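Long-range contacts in Lin1840 protein (Listeria innocua serovar 6a, PDB 4ZOE), which probably hydrolyses terminal, non-reducing beta-D-glucosyl residues to release beta-D-glucose, and is involved in beta-1,2-glucan metabolism: residues G32-A37 with S65-I70; V501-N506 with L523-P528; E511-A516 with F554-G559. The protein carries 1 engineered substitution. All coordinates share one frame; numbering follows the deposited sequence.

How the interactions relate
From the N terminus, interaction 1 comes first: it closes a loop of 27 residues, holding helix 37-47, helix 51-54 and strand 59-61, within the TIM-barrel domain. Interactions 2 and 3 follow in the C-terminal domain of the family, closing 16 and 37 residues. Their segments alternate along the chain (501-506, 511-516, 523-528, 554-559), so the two contacts cross. Interaction 2 pairs two strands of the mixed sheet, while interaction 3 ties the crossover between them to a later loop. They touch directly: Phe554 packs on Glu524 and Trp526, and Val512 on Leu504. The centre of interaction 1 lies about 37 Å from that of interaction 2 and about 46 Å from that of interaction 3.

Interaction 1: G32-A37 with S65-I70; sequences GTNKNA and SALDMI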
loop_
_atom_site.group_PDB
_atom_site.type_symbol
_atom_site.label_atom_id
_atom_site.label_comp_id
_atom_site.label_asym_id
_atom_site.label_seq_id
_atom_site.Cartn_x
_atom_site.Cartn_y
_atom_site.Cartn_z
ATOM N N GLY A 32 -22.813 -25.751 -33.685
ATOM C CA GLY A 32 -24.071 -24.977 -33.714
ATOM C C GLY A 32 -23.860 -23.505 -33.491
ATOM O O GLY A 32 -24.811 -22.698 -33.540
ATOM N N THR A 33 -22.602 -23.136 -33.241
ATOM C CA THR A 33 -22.256 -21.726 -33.137
ATOM C C THR A 33 -22.449 -21.030 -34.472
ATOM O O THR A 33 -22.342 -21.655 -35.515
ATOM C CB THR A 33 -20.802 -21.521 -32.661
ATOM O OG1 THR A 33 -20.591 -20.145 -32.387
ATOM C CG2 THR A 33 -19.832 -21.942 -33.682
ATOM N N ASN A 34 -22.725 -19.746 -34.478
ATOM C CA ASN A 34 -22.852 -19.091 -35.785
ATOM C C ASN A 34 -21.931 -17.908 -35.913
ATOM O O ASN A 34 -22.288 -16.910 -36.543
ATOM C CB ASN A 34 -24.301 -18.652 -36.002
ATOM C CG ASN A 34 -24.586 -17.364 -35.315
ATOM O OD1 ASN A 34 -24.067 -17.113 -34.223
ATOM N ND2 ASN A 34 -25.331 -16.493 -35.969
ATOM N N LYS A 35 -20.761 -18.000 -35.277
ATOM C CA LYS A 35 -19.721 -16.975 -35.383
ATOM C C LYS A 35 -18.370 -17.532 -34.923
ATOM O O LYS A 35 -18.288 -18.270 -33.923
ATOM C CB LYS A 35 -20.094 -15.738 -34.576
ATOM C CG LYS A 35 -19.331 -14.504 -34.945
ATOM C CD LYS A 35 -19.559 -13.383 -33.948
ATOM C CE LYS A 35 -18.456 -12.326 -34.117
ATOM N NZ LYS A 35 -18.790 -11.022 -33.501
ATOM N N ASN A 36 -17.315 -17.193 -35.663
ATOM C CA ASN A 36 -15.926 -17.598 -35.335
ATOM C C ASN A 36 -15.643 -19.105 -35.483
ATOM O O ASN A 36 -14.689 -19.618 -34.842
ATOM C CB ASN A 36 -15.487 -17.096 -33.910
ATOM C CG ASN A 36 -15.386 -15.553 -33.780
ATOM O OD1 ASN A 36 -15.883 -14.975 -32.823
ATOM N ND2 ASN A 36 -14.701 -14.904 -34.696
ATOM N N ALA A 37 -16.431 -19.809 -36.334
ATOM C CA ALA A 37 -16.168 -21.217 -36.701
ATOM C C ALA A 37 -14.691 -21.483 -37.098
ATOM O O ALA A 37 -14.131 -22.588 -36.929
ATOM C CB ALA A 37 -17.081 -21.623 -37.885
ATOM N N SER A 65 -24.914 -13.661 -29.719
ATOM C CA SER A 65 -26.289 -13.253 -30.055
ATOM C C SER A 65 -27.323 -14.337 -29.699
ATOM O O SER A 65 -26.970 -15.441 -29.346
ATOM C CB SER A 65 -26.430 -12.986 -31.555
ATOM O OG SER A 65 -26.301 -14.214 -32.323
ATOM N N ALA A 66 -28.589 -13.988 -29.778
ATOM C CA ALA A 66 -29.691 -14.957 -29.604
ATOM C C ALA A 66 -29.510 -16.123 -30.563
ATOM O O ALA A 66 -29.685 -17.259 -30.148
ATOM C CB ALA A 66 -31.044 -14.318 -29.860
ATOM N N LEU A 67 -29.142 -15.870 -31.829
ATOM C CA LEU A 67 -28.960 -16.988 -32.783
ATOM C C LEU A 67 -27.843 -17.919 -32.420
ATOM O O LEU A 67 -27.905 -19.112 -32.704
ATOM C CB LEU A 67 -28.731 -16.493 -34.208
ATOM C CG LEU A 67 -30.013 -16.308 -34.960
ATOM C CD1 LEU A 67 -31.039 -15.500 -34.183
ATOM C CD2 LEU A 67 -29.706 -15.663 -36.300
ATOM N N ASP A 68 -26.780 -17.384 -31.814
ATOM C CA ASP A 68 -25.649 -18.218 -31.471
ATOM C C ASP A 68 -26.158 -19.189 -30.414
ATOM O O ASP A 68 -25.972 -20.390 -30.536
ATOM C CB ASP A 68 -24.506 -17.292 -30.878
ATOM C CG ASP A 68 -23.085 -17.793 -31.144
ATOM O OD1 ASP A 68 -22.843 -18.859 -31.771
ATOM O OD2 ASP A 68 -22.128 -17.079 -30.683
ATOM N N MET A 69 -26.753 -18.626 -29.342
ATOM C CA MET A 69 -27.313 -19.387 -28.228
ATOM C C MET A 69 -28.257 -20.479 -28.797
ATOM O O MET A 69 -28.092 -21.691 -28.572
ATOM C CB MET A 69 -28.104 -18.469 -27.323
ATOM C CG MET A 69 -28.668 -19.111 -26.069
ATOM S SD MET A 69 -30.290 -19.855 -26.321
ATOM C CE MET A 69 -31.301 -18.411 -26.368
ATOM N N ILE A 70 -29.230 -20.043 -29.541
ATOM C CA ILE A 70 -30.225 -21.051 -30.077
ATOM C C ILE A 70 -29.561 -22.168 -30.802
ATOM O O ILE A 70 -29.965 -23.331 -30.578
ATOM C CB ILE A 70 -31.353 -20.433 -30.896
ATOM C CG1 ILE A 70 -32.192 -19.525 -30.029
ATOM C CG2 ILE A 70 -32.238 -21.542 -31.566
ATOM C CD1 ILE A 70 -32.851 -18.410 -30.816
HETATM O O HOH W 1 -19.597 -17.710 -31.425
#
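Thr33 and Asp68 make the closest backbone approach, 5.2 Å between their CA atoms, where the irregular loop 32-37 runs past the first turn of helix 66-79. The grip is centred on one carboxylate oxygen. Thr33 OG1 donates to Asp68 OD1 over 2.7 Å, on the syn lone pair, and the two side chains lie alongside each other, pointing the same way. The hydroxyl is set anti to the backbone N of Thr33 (chi1 -171°), which carries it to the aspartate. A second donor, Asn34 N, reaches Asp68 OD1 at 2.9 Å from above the carboxylate plane; this backbone N-H arrives 41° out of the plane, unlike the hydroxyl on the syn lone pair. In fold terms, the contact joins the loop after strand 23-25 to the helix after strand 59-61, two adjacent strands of the TIM-barrel sheet. Water 1 donates both to Thr33 OG1 at 2.8 Å and to Asp68 OD2 at 2.7 Å, bridging hydroxyl and carboxylate a second time. Asp68 OD2 is also bonded to Ser64 OG, so both carboxylate oxygens are held and the group has little freedom to rotate. Ser65 is the N-cap of the helix: its OG accepts from Asp68 N at 3.2 Å, fixing the backbone of the residue whose carboxylate grips the loop.

Interaction 2: V501-N506 with L523-P528; sequences VITLFN and LELWFP
Thr503 pairs with Leu523 and Leu504 with Glu524 as parallel bridges between the two strands of a beta-alpha-beta unit, strand 500-505, helix 513-516 and strand 521-524. The register is set by backbone bonds: Leu523 N to Ile502 O (2.9 Å), Leu504 N to Leu523 O (2.8 Å) and Leu525 N to Leu504 O (2.9 Å). The first two are almost straight, with N-H...O angles of 172° and 175°. Past the regular pairing, Asn506 N to Trp526 O is only a weak bond.

Phe505 and Leu525 run side by side, and Leu525 CB sits over one face of the Phe505 ring, 4.1 Å from its centroid, in a CH-pi contact. Pro528 CD meets the edge of that ring. Farther along, the Phe527 ring lays one face against the backbone of Asn506, with its CE2 3.5 Å from Asn506 C.

The side chains of Asn506 and Glu524 come from opposite directions, their amide and carboxylate planes 28° apart. Asn506 ND2 donates to Glu524 OE2 at 2.9 Å, on the syn side and nearly within the amide's own plane; the same nitrogen is also bonded to Arg508 O. The glutamate chain, bent at chi2, curls back so that OE1 accepts from Trp526 N at 2.9 Å. One carboxylate thus braces both strand ends, here where Trp526 packs on helix 103-108. The parallel strand-helix-strand crossover is a building block of alpha/beta folds, here set in the mixed sheet of the family 3 C-terminal domain.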
loop_
_atom_site.group_PDB
_atom_site.type_symbol
_atom_site.label_atom_id
_atom_site.label_comp_id
_atom_site.label_asym_id
_atom_site.label_seq_id
_atom_site.Cartn_x
_atom_site.Cartn_y
_atom_site.Cartn_z
ATOM N N VAL A 501 -14.950 25.798 -19.606
ATOM C CA VAL A 501 -15.462 24.637 -18.883
ATOM C C VAL A 501 -14.687 23.420 -19.410
ATOM O O VAL A 501 -14.713 23.161 -20.592
ATOM C CB VAL A 501 -16.909 24.153 -19.284
ATOM C CG1 VAL A 501 -17.401 23.005 -18.388
ATOM C CG2 VAL A 501 -17.881 25.232 -19.495
ATOM N N ILE A 502 -14.078 22.609 -18.551
ATOM C CA ILE A 502 -13.466 21.344 -18.942
ATOM C C ILE A 502 -14.473 20.249 -18.657
ATOM O O ILE A 502 -15.012 20.180 -17.521
ATOM C CB ILE A 502 -12.174 21.082 -18.104
ATOM C CG1 ILE A 502 -11.096 22.000 -18.604
ATOM C CG2 ILE A 502 -11.683 19.608 -18.272
ATOM C CD1 ILE A 502 -9.824 22.100 -17.772
ATOM N N THR A 503 -14.805 19.483 -19.662
ATOM C CA THR A 503 -15.651 18.358 -19.538
ATOM C C THR A 503 -14.696 17.144 -19.609
ATOM O O THR A 503 -14.097 16.902 -20.590
ATOM C CB THR A 503 -16.690 18.220 -20.682
ATOM O OG1 THR A 503 -16.049 18.391 -21.961
ATOM C CG2 THR A 503 -17.724 19.266 -20.571
ATOM N N LEU A 504 -14.522 16.435 -18.503
ATOM C CA LEU A 504 -13.533 15.342 -18.369
ATOM C C LEU A 504 -14.190 13.942 -18.445
ATOM O O LEU A 504 -15.169 13.691 -17.736
ATOM C CB LEU A 504 -12.828 15.490 -17.026
ATOM C CG LEU A 504 -11.747 14.475 -16.711
ATOM C CD1 LEU A 504 -10.541 14.754 -17.595
ATOM C CD2 LEU A 504 -11.378 14.550 -15.265
ATOM N N PHE A 505 -13.698 13.105 -19.354
ATOM C CA PHE A 505 -14.141 11.734 -19.507
ATOM C C PHE A 505 -13.017 10.779 -19.149
ATOM O O PHE A 505 -11.927 10.849 -19.715
ATOM C CB PHE A 505 -14.580 11.525 -20.962
ATOM C CG PHE A 505 -15.702 12.417 -21.364
ATOM C CD1 PHE A 505 -15.465 13.729 -21.741
ATOM C CD2 PHE A 505 -16.997 11.912 -21.362
ATOM C CE1 PHE A 505 -16.515 14.539 -22.083
ATOM C CE2 PHE A 505 -18.043 12.704 -21.732
ATOM C CZ PHE A 505 -17.796 13.995 -22.085
ATOM N N ASN A 506 -13.315 9.799 -18.292
ATOM C CA ASN A 506 -12.323 8.964 -17.722
ATOM C C ASN A 506 -12.933 7.874 -16.870
ATOM O O ASN A 506 -14.081 7.958 -16.470
ATOM C CB ASN A 506 -11.428 9.832 -16.787
ATOM C CG ASN A 506 -12.168 10.639 -15.836
ATOM O OD1 ASN A 506 -13.004 11.451 -16.240
ATOM N ND2 ASN A 506 -11.816 10.547 -14.495
ATOM N N LEU A 523 -16.382 19.641 -14.985
ATOM C CA LEU A 523 -17.471 18.661 -14.936
ATOM C C LEU A 523 -16.870 17.282 -15.289
ATOM O O LEU A 523 -16.273 17.035 -16.354
ATOM C CB LEU A 523 -18.623 19.037 -15.903
ATOM C CG LEU A 523 -19.899 18.165 -15.908
ATOM C CD1 LEU A 523 -20.577 18.216 -14.555
ATOM C CD2 LEU A 523 -20.810 18.681 -17.054
ATOM N N GLU A 524 -16.986 16.415 -14.310
ATOM C CA GLU A 524 -16.532 15.043 -14.375
ATOM C C GLU A 524 -17.704 14.187 -14.896
ATOM O O GLU A 524 -18.640 13.923 -14.164
ATOM C CB GLU A 524 -16.129 14.543 -12.959
ATOM C CG GLU A 524 -15.865 13.050 -12.833
ATOM C CD GLU A 524 -14.680 12.573 -13.660
ATOM O OE1 GLU A 524 -14.871 12.402 -14.894
ATOM O OE2 GLU A 524 -13.573 12.336 -13.082
ATOM N N LEU A 525 -17.602 13.775 -16.129
ATOM C CA LEU A 525 -18.640 12.945 -16.733
ATOM C C LEU A 525 -18.354 11.472 -16.678
ATOM O O LEU A 525 -19.240 10.644 -17.058
ATOM C CB LEU A 525 -18.743 13.334 -18.165
ATOM C CG LEU A 525 -19.493 14.539 -18.694
ATOM C CD1 LEU A 525 -20.892 14.731 -18.126
ATOM C CD2 LEU A 525 -18.697 15.800 -18.788
ATOM N N TRP A 526 -17.163 11.125 -16.176
ATOM C CA TRP A 526 -16.679 9.729 -16.221
ATOM C C TRP A 526 -16.876 9.190 -17.688
ATOM O O TRP A 526 -16.540 9.858 -18.723
ATOM C CB TRP A 526 -17.433 8.902 -15.151
ATOM C CG TRP A 526 -17.263 9.385 -13.778
ATOM C CD1 TRP A 526 -18.184 9.947 -13.002
ATOM C CD2 TRP A 526 -16.115 9.191 -12.965
ATOM N NE1 TRP A 526 -17.665 10.205 -11.754
ATOM C CE2 TRP A 526 -16.396 9.703 -11.710
ATOM C CE3 TRP A 526 -14.858 8.571 -13.172
ATOM C CZ2 TRP A 526 -15.462 9.701 -10.678
ATOM C CZ3 TRP A 526 -13.955 8.539 -12.109
ATOM C CH2 TRP A 526 -14.260 9.098 -10.902
ATOM N N PHE A 527 -17.390 7.999 -17.839
ATOM C CA PHE A 527 -17.847 7.589 -19.169
ATOM C C PHE A 527 -19.378 7.354 -19.075
ATOM O O PHE A 527 -19.836 6.403 -18.412
ATOM C CB PHE A 527 -17.107 6.359 -19.652
ATOM C CG PHE A 527 -15.645 6.576 -19.968
ATOM C CD1 PHE A 527 -15.242 7.488 -20.915
ATOM C CD2 PHE A 527 -14.686 5.773 -19.382
ATOM C CE1 PHE A 527 -13.895 7.641 -21.252
ATOM C CE2 PHE A 527 -13.354 5.918 -19.708
ATOM C CZ PHE A 527 -12.967 6.815 -20.682
ATOM N N PRO A 528 -20.205 8.265 -19.672
ATOM C CA PRO A 528 -21.631 8.083 -19.326
ATOM C C PRO A 528 -22.366 7.005 -20.132
ATOM O O PRO A 528 -23.523 6.722 -19.797
ATOM C CB PRO A 528 -22.248 9.414 -19.749
ATOM C CG PRO A 528 -21.104 10.390 -19.791
ATOM C CD PRO A 528 -19.942 9.600 -20.281
#

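Interaction 3: E511-A516 with F554-G559; sequences EVKELA and FPQTTG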
loop_
_atom_site.group_PDB
_atom_site.type_symbol
_atom_site.label_atom_id
_atom_site.label_comp_id
_atom_site.label_asym_id
_atom_site.label_seq_id
_atom_site.Cartn_x
_atom_site.Cartn_y
_atom_site.Cartn_z
ATOM N N GLU A 511 -5.150 13.053 -11.359
ATOM C CA GLU A 511 -4.604 14.284 -10.851
ATOM C C GLU A 511 -5.212 15.494 -11.617
ATOM O O GLU A 511 -4.886 15.746 -12.800
ATOM C CB GLU A 511 -3.085 14.356 -10.930
ATOM C CG GLU A 511 -2.302 13.234 -10.220
ATOM C CD GLU A 511 -0.771 13.392 -10.355
ATOM O OE1 GLU A 511 -0.308 14.460 -10.804
ATOM O OE2 GLU A 511 -0.004 12.429 -10.043
ATOM N N VAL A 512 -6.140 16.184 -10.996
ATOM C CA VAL A 512 -6.894 17.215 -11.723
ATOM C C VAL A 512 -6.607 18.591 -11.248
ATOM O O VAL A 512 -7.183 19.601 -11.804
ATOM C CB VAL A 512 -8.410 16.924 -11.784
ATOM C CG1 VAL A 512 -8.688 15.547 -12.514
ATOM C CG2 VAL A 512 -8.995 17.037 -10.446
ATOM N N LYS A 513 -5.712 18.722 -10.224
ATOM C CA LYS A 513 -5.382 20.039 -9.759
ATOM C C LYS A 513 -5.073 21.015 -10.901
ATOM O O LYS A 513 -5.582 22.143 -10.860
ATOM C CB LYS A 513 -4.277 20.005 -8.733
ATOM C CG LYS A 513 -3.820 21.351 -8.171
ATOM C CD LYS A 513 -2.704 21.143 -7.137
ATOM C CE LYS A 513 -2.246 22.554 -6.670
ATOM N NZ LYS A 513 -1.639 22.439 -5.368
ATOM N N GLU A 514 -4.204 20.634 -11.851
ATOM C CA GLU A 514 -3.802 21.525 -12.932
ATOM C C GLU A 514 -4.941 21.855 -13.889
ATOM O O GLU A 514 -4.931 22.904 -14.562
ATOM C CB GLU A 514 -2.659 20.932 -13.736
ATOM C CG GLU A 514 -1.365 20.896 -12.925
ATOM C CD GLU A 514 -0.358 19.875 -13.440
ATOM O OE1 GLU A 514 -0.122 19.827 -14.661
ATOM O OE2 GLU A 514 0.200 19.097 -12.601
ATOM N N LEU A 515 -5.958 20.995 -13.932
ATOM C CA LEU A 515 -7.081 21.259 -14.762
ATOM C C LEU A 515 -8.002 22.244 -14.031
ATOM O O LEU A 515 -8.401 23.159 -14.615
ATOM C CB LEU A 515 -7.811 19.974 -15.114
ATOM C CG LEU A 515 -6.965 18.986 -15.821
ATOM C CD1 LEU A 515 -7.786 17.741 -15.888
ATOM C CD2 LEU A 515 -6.337 19.381 -17.074
ATOM N N ALA A 516 -8.263 22.029 -12.737
ATOM C CA ALA A 516 -9.115 22.903 -11.937
ATOM C C ALA A 516 -8.546 24.295 -11.945
ATOM O O ALA A 516 -9.300 25.263 -12.119
ATOM C CB ALA A 516 -9.254 22.431 -10.539
ATOM N N PHE A 554 -10.191 12.024 -4.934
ATOM C CA PHE A 554 -9.291 12.449 -6.017
ATOM C C PHE A 554 -7.997 12.939 -5.360
ATOM O O PHE A 554 -8.005 13.994 -4.723
ATOM C CB PHE A 554 -9.977 13.567 -6.818
ATOM C CG PHE A 554 -10.772 13.029 -8.018
ATOM C CD1 PHE A 554 -11.732 12.069 -7.832
ATOM C CD2 PHE A 554 -10.646 13.580 -9.224
ATOM C CE1 PHE A 554 -12.424 11.561 -8.908
ATOM C CE2 PHE A 554 -11.393 13.129 -10.332
ATOM C CZ PHE A 554 -12.262 12.090 -10.153
ATOM N N PRO A 555 -6.878 12.150 -5.502
ATOM C CA PRO A 555 -5.598 12.496 -4.831
ATOM C C PRO A 555 -4.998 13.825 -5.272
ATOM O O PRO A 555 -5.198 14.315 -6.398
ATOM C CB PRO A 555 -4.654 11.294 -5.152
ATOM C CG PRO A 555 -5.601 10.173 -5.557
ATOM C CD PRO A 555 -6.741 10.891 -6.285
ATOM N N GLN A 556 -4.260 14.459 -4.341
ATOM C CA GLN A 556 -3.400 15.559 -4.711
ATOM C C GLN A 556 -2.366 15.198 -5.796
ATOM O O GLN A 556 -2.051 15.976 -6.683
ATOM C CB GLN A 556 -2.631 16.012 -3.481
ATOM C CG GLN A 556 -3.482 16.523 -2.319
ATOM C CD GLN A 556 -3.949 17.999 -2.555
ATOM O OE1 GLN A 556 -3.410 18.724 -3.413
ATOM N NE2 GLN A 556 -4.881 18.459 -1.754
ATOM N N THR A 557 -1.790 14.006 -5.659
ATOM C CA THR A 557 -0.755 13.487 -6.570
ATOM C C THR A 557 -0.744 11.987 -6.404
ATOM O O THR A 557 -1.308 11.486 -5.396
ATOM C CB THR A 557 0.613 14.155 -6.258
ATOM O OG1 THR A 557 1.575 13.818 -7.257
ATOM C CG2 THR A 557 1.089 13.691 -4.907
ATOM N N THR A 558 -0.219 11.256 -7.400
ATOM C CA THR A 558 -0.105 9.811 -7.395
ATOM C C THR A 558 0.480 9.285 -6.066
ATOM O O THR A 558 -0.062 8.409 -5.492
ATOM C CB THR A 558 0.800 9.365 -8.532
ATOM O OG1 THR A 558 0.155 9.634 -9.792
ATOM C CG2 THR A 558 1.076 7.889 -8.449
ATOM N N GLY A 559 1.533 9.925 -5.577
ATOM C CA GLY A 559 2.141 9.559 -4.278
ATOM C C GLY A 559 1.353 9.697 -2.964
ATOM O O GLY A 559 1.845 9.212 -1.906
HETATM O O HOH W 2 -1.451 17.344 -9.789
HETATM O O HOH W 3 1.491 15.710 -9.260
HETATM O O HOH W 4 -6.940 15.045 -8.243
HETATM O O HOH W 5 -4.174 16.777 -8.645
HETATM O O HOH W 6 -3.409 21.499 -3.491
HETATM O O HOH W 7 -0.883 19.338 -3.995
#
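Glu511 reaches Thr558 with its side chain, lying alongside Thr557, whose CA is 5.8 Å from Glu511 CA. CG stands anti to the carbonyl carbon (chi1 -57°), and the chain runs straight beyond it (chi2 180°), delivering the carboxylate to the start of the 3-10 segment. There OE2 of Glu511 takes two bonds from one residue. Thr558 OG1 donates at 2.8 Å on the anti side, close to the carboxylate plane, whereas Thr558 N donates at 2.9 Å from well above it. The other oxygen, OE1, forms a salt bridge with Arg481 and accepts from water 3 at 2.7 Å; that water also bonds Thr557 OG1. With both oxygens engaged, this buried carboxylate is fixed in position, and the nearby arginine would be expected to favour its charged form.

Val512 follows with an apolar touch, its CG2 meeting the edge of the Phe554 ring at CD2, 4.0 Å away. Its backbone N donates to water 4, which lies 2.6 Å from Pro555 O. Lys513, fully extended, opens the helix and makes its links through water. Water 5 joins Lys513 N to Gln556 O, while water 6 accepts from Lys513 NZ at 2.7 Å and donates to Gln556 OE1 at 2.8 Å. The other amide atom of Gln556, NE2, is bonded to Glu593 O.

Beyond Lys513, Leu515 packs on helix 484-494 and on Ile502 of strand 500-505, whereas Gly559 O is bonded to Arg146 of the second subunit: the contact spans from the sheet and its flanking helix to the dimer interface.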